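PDB 2NSF: uncharacterized protein from Corynebacterium glutamicum, which probably catalyses the mycothiol-dependent cis-trans isomerisation of maleylpyruvate to fumarylpyruvate and binds a zinc ion. Local coordinates for residues A[33-38]-A[182-187]; A[165-170]-A[176-181]. All blocks are in the same frame, centred on the assembly; numbering follows the deposited sequence.

Interaction 1. Residues A[33-38]-A[182-187]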
loop_
_atom_site.group_PDB
_atom_site.type_symbol
_atom_site.label_atom_id
_atom_site.label_comp_id
_atom_site.label_asym_id
_atom_site.label_seq_id
_atom_site.Cartn_x
_atom_site.Cartn_y
_atom_site.Cartn_z
ATOM N N LEU A 33 13.282 -6.588 -1.038
ATOM C CA LEU A 33 13.827 -5.319 -1.512
ATOM C C LEU A 33 13.595 -5.214 -3.019
ATOM O O LEU A 33 13.243 -4.152 -3.533
ATOM C CB LEU A 33 15.324 -5.228 -1.204
ATOM C CG LEU A 33 16.038 -3.962 -1.699
ATOM C CD1 LEU A 33 15.374 -2.723 -1.113
ATOM C CD2 LEU A 33 17.508 -4.016 -1.305
ATOM N N THR A 34 13.787 -6.321 -3.729
ATOM C CA THR A 34 13.579 -6.330 -5.168
ATOM C C THR A 34 12.126 -6.003 -5.505
ATOM O O THR A 34 11.850 -5.228 -6.420
ATOM C CB THR A 34 13.958 -7.697 -5.771
ATOM O OG1 THR A 34 15.362 -7.909 -5.585
ATOM C CG2 THR A 34 13.641 -7.742 -7.270
ATOM N N LEU A 35 11.197 -6.591 -4.760
ATOM C CA LEU A 35 9.782 -6.343 -4.994
ATOM C C LEU A 35 9.422 -4.884 -4.745
ATOM O O LEU A 35 8.600 -4.319 -5.458
ATOM C CB LEU A 35 8.920 -7.255 -4.114
ATOM C CG LEU A 35 8.716 -8.678 -4.654
ATOM C CD1 LEU A 35 8.044 -9.529 -3.594
ATOM C CD2 LEU A 35 7.873 -8.636 -5.924
ATOM N N ALA A 36 10.036 -4.274 -3.734
ATOM C CA ALA A 36 9.762 -2.869 -3.434
ATOM C C ALA A 36 10.319 -1.996 -4.549
ATOM O O ALA A 36 9.685 -1.024 -4.964
ATOM C CB ALA A 36 10.385 -2.477 -2.093
ATOM N N ARG A 37 11.511 -2.342 -5.027
ATOM C CA ARG A 37 12.144 -1.593 -6.106
ATOM C C ARG A 37 11.348 -1.759 -7.399
ATOM O O ARG A 37 11.145 -0.800 -8.136
ATOM C CB ARG A 37 13.586 -2.063 -6.306
ATOM C CG ARG A 37 14.517 -1.631 -5.184
ATOM C CD ARG A 37 15.884 -2.274 -5.308
ATOM N NE ARG A 37 16.839 -1.675 -4.379
ATOM C CZ ARG A 37 18.026 -2.194 -4.090
ATOM N NH1 ARG A 37 18.414 -3.333 -4.653
ATOM N NH2 ARG A 37 18.833 -1.570 -3.240
ATOM N N LEU A 38 10.896 -2.981 -7.671
ATOM C CA LEU A 38 10.108 -3.240 -8.875
ATOM C C LEU A 38 8.806 -2.446 -8.844
ATOM O O LEU A 38 8.385 -1.876 -9.855
ATOM C CB LEU A 38 9.794 -4.734 -8.996
ATOM C CG LEU A 38 10.939 -5.616 -9.503
ATOM C CD1 LEU A 38 10.562 -7.080 -9.363
ATOM C CD2 LEU A 38 11.240 -5.272 -10.960
ATOM N N PRO A 182 2.490 -8.545 -8.483
ATOM C CA PRO A 182 2.964 -9.906 -8.227
ATOM C C PRO A 182 2.039 -10.619 -7.247
ATOM O O PRO A 182 1.614 -10.049 -6.243
ATOM C CB PRO A 182 4.356 -9.682 -7.654
ATOM C CG PRO A 182 4.825 -8.488 -8.424
ATOM C CD PRO A 182 3.604 -7.582 -8.399
ATOM N N GLU A 183 1.734 -11.874 -7.547
ATOM C CA GLU A 183 0.842 -12.662 -6.716
ATOM C C GLU A 183 1.218 -12.707 -5.234
ATOM O O GLU A 183 0.343 -12.654 -4.373
ATOM C CB GLU A 183 0.752 -14.076 -7.282
ATOM C CG GLU A 183 -0.281 -14.955 -6.615
ATOM C CD GLU A 183 -0.423 -16.284 -7.325
ATOM O OE1 GLU A 183 -0.738 -16.272 -8.532
ATOM O OE2 GLU A 183 -0.218 -17.334 -6.683
ATOM N N VAL A 184 2.508 -12.810 -4.925
ATOM C CA VAL A 184 2.913 -12.872 -3.525
ATOM C C VAL A 184 2.452 -11.617 -2.783
ATOM O O VAL A 184 2.086 -11.678 -1.606
ATOM C CB VAL A 184 4.452 -13.055 -3.380
ATOM C CG1 VAL A 184 5.188 -11.814 -3.867
ATOM C CG2 VAL A 184 4.800 -13.370 -1.932
ATOM N N ILE A 185 2.441 -10.483 -3.474
ATOM C CA ILE A 185 1.990 -9.244 -2.858
ATOM C C ILE A 185 0.471 -9.240 -2.733
ATOM O O ILE A 185 -0.070 -8.825 -1.709
ATOM C CB ILE A 185 2.475 -8.018 -3.660
ATOM C CG1 ILE A 185 3.986 -7.851 -3.449
ATOM C CG2 ILE A 185 1.725 -6.760 -3.218
ATOM C CD1 ILE A 185 4.615 -6.783 -4.301
ATOM N N LEU A 186 -0.225 -9.719 -3.761
ATOM C CA LEU A 186 -1.684 -9.775 -3.716
ATOM C C LEU A 186 -2.162 -10.722 -2.610
ATOM O O LEU A 186 -3.108 -10.409 -1.882
ATOM C CB LEU A 186 -2.249 -10.243 -5.064
ATOM C CG LEU A 186 -2.140 -9.270 -6.242
ATOM C CD1 LEU A 186 -2.721 -9.916 -7.490
ATOM C CD2 LEU A 186 -2.897 -7.979 -5.915
ATOM N N ARG A 187 -1.515 -11.880 -2.488
ATOM C CA ARG A 187 -1.897 -12.846 -1.460
ATOM C C ARG A 187 -1.700 -12.257 -0.070
ATOM O O ARG A 187 -2.530 -12.453 0.820
ATOM C CB ARG A 187 -1.082 -14.138 -1.574
ATOM C CG ARG A 187 -1.425 -15.005 -2.777
ATOM C CD ARG A 187 -0.845 -16.409 -2.609
ATOM N NE ARG A 187 0.591 -16.379 -2.341
ATOM C CZ ARG A 187 1.536 -16.517 -3.266
ATOM N NH1 ARG A 187 1.208 -16.706 -4.537
ATOM N NH2 ARG A 187 2.814 -16.453 -2.922
#
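Leu-35 and the trio Pro-182, Val-184 and Ile-185 show how one protruding side chain can mark the seam between two domains. Leu-35 lies on helix 29-49 of the N-terminal helical bundle, whose architecture is consistent with the DinB-like family. Pro-182 caps helix 183-199, which belongs to the C-terminal family region, and Val-184 and Ile-185 lie in its first turn. A single protruding leucine supplies about half of the 148 Å² buried here. Its fork splits the work: CD1 of Leu-35 reaches CG1 of Val-184 at 3.7 Å, whereas CD2 settles into the groove between the proline ring and the isoleucine tip. With CG anti to the carbonyl carbon (chi1 -82°) and CD2 beside CA while CD1 is extended (chi2 171°), the leucine turns each methyl to its own neighbours. The far side of that groove is the end of Ile-185, whose CD1 comes to 4.1 Å from Leu-35 CD2. The leucine and the proline ring run antiparallel as they pass, and CD2 lies against CB and CG. Phe-24 and Leu-27 add further apolar surface around the leucine, and Trp-166 of helix 156-171 touches both Pro-182 and Ile-185. Pro-182 occupies the N-cap position, which places its ring at the very start of the helix, where CG meets Leu-35 CD2 at 3.9 Å.

Interaction 2. Residues A[165-170]-A[176-181]; sequences VWIHAV and ATFGDI. With ZN (zinc ion), chain E; SO4 (sulfate ion), chain D.
Trp-166 and Ile-181 open the apolar part of this contact, in which a helix is covered by the connection that follows it. The two side chains pass antiparallel, with Trp-166 CE3 3.9 Å from Ile-181 CG1. Val-170 splits its two branches: with CG1 anti to the backbone N (chi1 -176°) and CG2 beside it, CG1 reaches Ala-176 O and comes to 4.1 Å from Phe-178 CE2, while CG2 lies over a face of the Phe-178 ring, near the rim. At the far end from Trp-166, the small Ala-176 lets the backbones close in, its CB 3.4 Å from Ala-169 O.

Polar links across the interface run through water. One molecule donates to both Trp-166 O and Thr-177 O, a second joins Ala-169 O to Ala-176 N, and a third donates to Val-170 O and Ala-176 O. Within the connection, Thr-177 N gives a hydrogen bond to Asp-180 OD2 (2.9 Å), which it meets from above the carboxylate plane. A sulfate, probably from the crystallisation liquor, accepts from Gly-179 N.

Metal binding occupies another side of the helix: His-168 NE2 coordinates zinc at 2.1 Å, alongside His-72, Glu-164 and two waters, while Asp-171 holds ND1.

Helix 29-49 flanks Ala-169 and Ala-176 through His-42, helix 183-199 meets Ile-167 and Ile-181, and helix 232-239 packs on Phe-178 and Val-170.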
loop_
_atom_site.group_PDB
_atom_site.type_symbol
_atom_site.label_atom_id
_atom_site.label_comp_id
_atom_site.label_asym_id
_atom_site.label_seq_id
_atom_site.Cartn_x
_atom_site.Cartn_y
_atom_site.Cartn_z
ATOM N N VAL A 165 3.500 1.620 -3.387
ATOM C CA VAL A 165 3.827 1.746 -4.799
ATOM C C VAL A 165 3.032 0.859 -5.748
ATOM O O VAL A 165 2.648 1.305 -6.826
ATOM C CB VAL A 165 5.349 1.545 -5.051
ATOM C CG1 VAL A 165 6.129 2.707 -4.438
ATOM C CG2 VAL A 165 5.822 0.227 -4.464
ATOM N N TRP A 166 2.768 -0.385 -5.361
ATOM C CA TRP A 166 2.014 -1.264 -6.247
ATOM C C TRP A 166 0.551 -0.873 -6.356
ATOM O O TRP A 166 -0.049 -0.994 -7.426
ATOM C CB TRP A 166 2.130 -2.725 -5.799
ATOM C CG TRP A 166 3.449 -3.351 -6.140
ATOM C CD1 TRP A 166 4.469 -3.637 -5.282
ATOM C CD2 TRP A 166 3.888 -3.769 -7.441
ATOM N NE1 TRP A 166 5.517 -4.211 -5.965
ATOM C CE2 TRP A 166 5.186 -4.302 -7.292
ATOM C CE3 TRP A 166 3.308 -3.742 -8.718
ATOM C CZ2 TRP A 166 5.921 -4.808 -8.375
ATOM C CZ3 TRP A 166 4.041 -4.245 -9.802
ATOM C CH2 TRP A 166 5.334 -4.770 -9.619
ATOM N N ILE A 167 -0.035 -0.398 -5.260
ATOM C CA ILE A 167 -1.428 -0.003 -5.298
ATOM C C ILE A 167 -1.616 1.419 -5.814
ATOM O O ILE A 167 -2.494 1.664 -6.639
ATOM C CB ILE A 167 -2.103 -0.122 -3.920
ATOM C CG1 ILE A 167 -2.059 -1.583 -3.448
ATOM C CG2 ILE A 167 -3.544 0.366 -4.013
ATOM C CD1 ILE A 167 -2.588 -1.800 -2.039
ATOM N N HIS A 168 -0.813 2.365 -5.337
ATOM C CA HIS A 168 -0.970 3.731 -5.816
ATOM C C HIS A 168 -0.621 3.868 -7.290
ATOM O O HIS A 168 -0.988 4.851 -7.925
ATOM C CB HIS A 168 -0.169 4.712 -4.956
ATOM C CG HIS A 168 -0.776 4.935 -3.605
ATOM N ND1 HIS A 168 -2.136 5.029 -3.419
ATOM C CD2 HIS A 168 -0.217 5.074 -2.381
ATOM C CE1 HIS A 168 -2.394 5.212 -2.136
ATOM N NE2 HIS A 168 -1.246 5.244 -1.487
ATOM N N ALA A 169 0.075 2.880 -7.842
ATOM C CA ALA A 169 0.399 2.916 -9.267
ATOM C C ALA A 169 -0.937 2.852 -10.004
ATOM O O ALA A 169 -1.123 3.486 -11.043
ATOM C CB ALA A 169 1.272 1.729 -9.646
ATOM N N VAL A 170 -1.875 2.085 -9.456
ATOM C CA VAL A 170 -3.195 1.966 -10.068
ATOM C C VAL A 170 -3.986 3.255 -9.886
ATOM O O VAL A 170 -4.643 3.724 -10.814
ATOM C CB VAL A 170 -4.011 0.814 -9.442
ATOM C CG1 VAL A 170 -5.333 0.655 -10.177
ATOM C CG2 VAL A 170 -3.211 -0.469 -9.489
ATOM N N ALA A 176 -1.843 1.163 -15.111
ATOM C CA ALA A 176 -1.561 0.111 -14.133
ATOM C C ALA A 176 -2.839 -0.544 -13.613
ATOM O O ALA A 176 -3.883 0.100 -13.500
ATOM C CB ALA A 176 -0.746 0.673 -12.972
ATOM N N THR A 177 -2.741 -1.831 -13.289
ATOM C CA THR A 177 -3.885 -2.598 -12.795
ATOM C C THR A 177 -3.483 -3.476 -11.612
ATOM O O THR A 177 -2.301 -3.623 -11.314
ATOM C CB THR A 177 -4.419 -3.540 -13.883
ATOM O OG1 THR A 177 -3.404 -4.507 -14.195
ATOM C CG2 THR A 177 -4.773 -2.762 -15.151
ATOM N N PHE A 178 -4.471 -4.063 -10.942
ATOM C CA PHE A 178 -4.178 -4.964 -9.831
ATOM C C PHE A 178 -3.582 -6.244 -10.413
ATOM O O PHE A 178 -2.833 -6.959 -9.745
ATOM C CB PHE A 178 -5.454 -5.267 -9.040
ATOM C CG PHE A 178 -5.775 -4.228 -8.004
ATOM C CD1 PHE A 178 -5.279 -4.346 -6.709
ATOM C CD2 PHE A 178 -6.506 -3.091 -8.340
ATOM C CE1 PHE A 178 -5.502 -3.341 -5.758
ATOM C CE2 PHE A 178 -6.734 -2.082 -7.402
ATOM C CZ PHE A 178 -6.231 -2.207 -6.108
ATOM N N GLY A 179 -3.912 -6.514 -11.675
ATOM C CA GLY A 179 -3.391 -7.691 -12.349
ATOM C C GLY A 179 -1.891 -7.604 -12.554
ATOM O O GLY A 179 -1.220 -8.625 -12.719
ATOM N N ASP A 180 -1.361 -6.383 -12.544
ATOM C CA ASP A 180 0.075 -6.157 -12.710
ATOM C C ASP A 180 0.868 -6.528 -11.460
ATOM O O ASP A 180 2.070 -6.786 -11.524
ATOM C CB ASP A 180 0.369 -4.677 -13.010
ATOM C CG ASP A 180 -0.069 -4.256 -14.392
ATOM O OD1 ASP A 180 -0.048 -5.105 -15.313
ATOM O OD2 ASP A 180 -0.414 -3.064 -14.563
ATOM N N ILE A 181 0.186 -6.553 -10.322
ATOM C CA ILE A 181 0.839 -6.829 -9.047
ATOM C C ILE A 181 1.210 -8.285 -8.814
ATOM O O ILE A 181 0.365 -9.178 -8.934
ATOM C CB ILE A 181 -0.050 -6.355 -7.879
ATOM C CG1 ILE A 181 -0.409 -4.880 -8.078
ATOM C CG2 ILE A 181 0.672 -6.557 -6.551
ATOM C CD1 ILE A 181 -1.471 -4.373 -7.117
HETATM ZN ZN ZN E . -1.017 5.444 0.631
HETATM S S SO4 D . -7.860 -5.366 -12.667
HETATM O O1 SO4 D . -8.004 -4.450 -13.820
HETATM O O2 SO4 D . -6.469 -5.779 -12.389
HETATM O O3 SO4 D . -8.620 -4.958 -11.470
HETATM O O4 SO4 D . -8.517 -6.586 -13.098
HETATM O O HOH W 1 -0.275 -1.948 -10.186
HETATM O O HOH W 2 -2.225 3.724 -13.500
HETATM O O HOH W 3 -5.796 2.677 -13.151
HETATM O O HOH W 4 -1.003 5.008 2.775
HETATM O O HOH W 5 -2.229 3.335 0.679
#

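In the fold
From the N terminus, the chain enters helix 29-49, the first partner of interaction 1, and passes through helices 66-89, 99-109 and 114-133 and a small hairpin before reaching helix 156-171. There interaction 2 closes a short loop, folding the linker 176-181 back on this helix, which supplies two of the three protein zinc ligands, Glu-164 and His-168. The chain then starts helix 183-199, and interaction 1 closes a far longer loop of 143 intervening residues, inside which interaction 2 is nested. Trp-166 bridges the two contacts, its NE1 probably hydrogen-bonded to Leu-35 O. Interaction 1 thus ties helix 183-199 to helix 29-49; the four-stranded mixed sheet follows later in the chain.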